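PDB 4N6E: ThiS/MoaD family protein from Amycolatopsis orientalis, which probably carries sulfur on its C-terminal end, as ubiquitin-like sulfur carriers of the ThiS/MoaD family do, and delivers it to the thiosugar synthase BexX. Local coordinates for residues B[73-76]-B[77-81]. Numbering follows the deposited sequence.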
loop_
_atom_site.group_PDB
_atom_site.type_symbol
_atom_site.label_atom_id
_atom_site.label_comp_id
_atom_site.label_asym_id
_atom_site.label_seq_id
_atom_site.Cartn_x
_atom_site.Cartn_y
_atom_site.Cartn_z
ATOM N N ALA B 73 -26.946 -42.576 21.854
ATOM C CA ALA B 73 -25.773 -43.452 21.790
ATOM C C ALA B 73 -25.431 -44.028 23.163
ATOM O O ALA B 73 -25.565 -43.340 24.171
ATOM C CB ALA B 73 -24.574 -42.705 21.218
ATOM N N GLU B 74 -24.981 -45.285 23.186
ATOM C CA GLU B 74 -24.710 -46.006 24.438
ATOM C C GLU B 74 -23.497 -45.486 25.213
ATOM O O GLU B 74 -22.434 -45.237 24.637
ATOM C CB GLU B 74 -24.492 -47.498 24.170
ATOM C CG GLU B 74 -25.726 -48.253 23.707
ATOM C CD GLU B 74 -25.427 -49.713 23.379
ATOM O OE1 GLU B 74 -24.651 -50.355 24.131
ATOM O OE2 GLU B 74 -25.968 -50.221 22.368
ATOM N N VAL B 75 -23.671 -45.369 26.529
ATOM C CA VAL B 75 -22.613 -44.980 27.461
ATOM C C VAL B 75 -22.491 -46.072 28.519
ATOM O O VAL B 75 -23.449 -46.337 29.243
ATOM C CB VAL B 75 -22.933 -43.648 28.186
ATOM C CG1 VAL B 75 -21.726 -43.176 28.984
ATOM C CG2 VAL B 75 -23.379 -42.576 27.205
ATOM N N LYS B 76 -21.327 -46.713 28.589
ATOM C CA LYS B 76 -21.025 -47.684 29.642
ATOM C C LYS B 76 -20.414 -46.959 30.843
ATOM O O LYS B 76 -20.036 -45.790 30.741
ATOM C CB LYS B 76 -20.054 -48.750 29.125
ATOM C CG LYS B 76 -20.647 -49.680 28.077
ATOM C CD LYS B 76 -19.616 -50.685 27.585
ATOM C CE LYS B 76 -20.254 -51.771 26.725
ATOM N NZ LYS B 76 -19.286 -52.853 26.378
ATOM N N ASP B 77 -20.320 -47.648 31.977
ATOM C CA ASP B 77 -19.665 -47.088 33.157
ATOM C C ASP B 77 -18.152 -47.149 32.990
ATOM O O ASP B 77 -17.606 -48.219 32.741
ATOM C CB ASP B 77 -20.054 -47.852 34.420
ATOM C CG ASP B 77 -19.521 -47.191 35.674
ATOM O OD1 ASP B 77 -20.185 -46.250 36.164
ATOM O OD2 ASP B 77 -18.434 -47.595 36.151
ATOM N N GLY B 78 -17.483 -46.008 33.153
ATOM C CA GLY B 78 -16.038 -45.902 32.910
ATOM C C GLY B 78 -15.694 -45.239 31.581
ATOM O O GLY B 78 -14.522 -44.963 31.309
ATOM N N ASP B 79 -16.713 -44.993 30.753
ATOM C CA ASP B 79 -16.537 -44.288 29.484
ATOM C C ASP B 79 -16.168 -42.827 29.737
ATOM O O ASP B 79 -16.561 -42.249 30.751
ATOM C CB ASP B 79 -17.825 -44.345 28.638
ATOM C CG ASP B 79 -18.019 -45.686 27.917
ATOM O OD1 ASP B 79 -17.078 -46.502 27.843
ATOM O OD2 ASP B 79 -19.131 -45.915 27.399
ATOM N N THR B 80 -15.399 -42.247 28.815
ATOM C CA THR B 80 -15.117 -40.807 28.811
ATOM C C THR B 80 -15.962 -40.125 27.739
ATOM O O THR B 80 -16.030 -40.601 26.605
ATOM C CB THR B 80 -13.631 -40.514 28.524
ATOM O OG1 THR B 80 -12.821 -41.104 29.548
ATOM C CG2 THR B 80 -13.363 -38.999 28.485
ATOM N N LEU B 81 -16.584 -39.006 28.098
ATOM C CA LEU B 81 -17.446 -38.271 27.184
ATOM C C LEU B 81 -16.911 -36.844 26.976
ATOM O O LEU B 81 -16.898 -36.029 27.909
ATOM C CB LEU B 81 -18.877 -38.256 27.722
ATOM C CG LEU B 81 -19.973 -37.750 26.771
ATOM C CD1 LEU B 81 -21.205 -38.638 26.827
ATOM C CD2 LEU B 81 -20.366 -36.301 27.042
#
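Lys76 and Asp79 close a type II beta turn, with Val75 just before it packing on Asp79; the turn reverses the chain just ahead of strand 80-88, the central strand of the mixed sheet in this ubiquitin-like fold. It is a compact example of a turn closed twice, once by the backbone and once by a side chain. Val75 supplies the apolar flank. With CG1 anti to the backbone N (chi1 -172°), Val75 CG1 lies 4.1 Å from Asp79 CB, the two side chains slanting past each other. The same valine packs on Ile31 of helix 28-38 and on Val3 of strand 3-6, so the residue leading into the turn packs against both helix and sheet.

Lys76 makes both polar links through its main chain. Lys76 O receives the closing bond of the turn from Asp79 N, a weak one at 3.4 Å, while Lys76 N gives a second bond, 2.6 Å, to Asp79 OD2. The side chain of Lys76 is drawn out beyond CG and leads away from the turn, with Lys76 NZ 6.9 Å from Asp79 OD1, too far for a salt bridge. Gly78 takes the third position of the turn with positive phi, 102°, as is usual for glycine in a type II turn.

The two carboxylates play different parts. Asp77 OD1 accepts a bond from the backbone N of Ala2, tying the turn to the start of the chain. The carboxylate of Asp79 bridges, since OD1 accepts a bond from Asn61 ND2 while OD2 holds Lys76, and this double grip should limit rotation of the group. The amide N of Lys76 reaches Asp79 OD2 from above the carboxylate, 51° out of its plane.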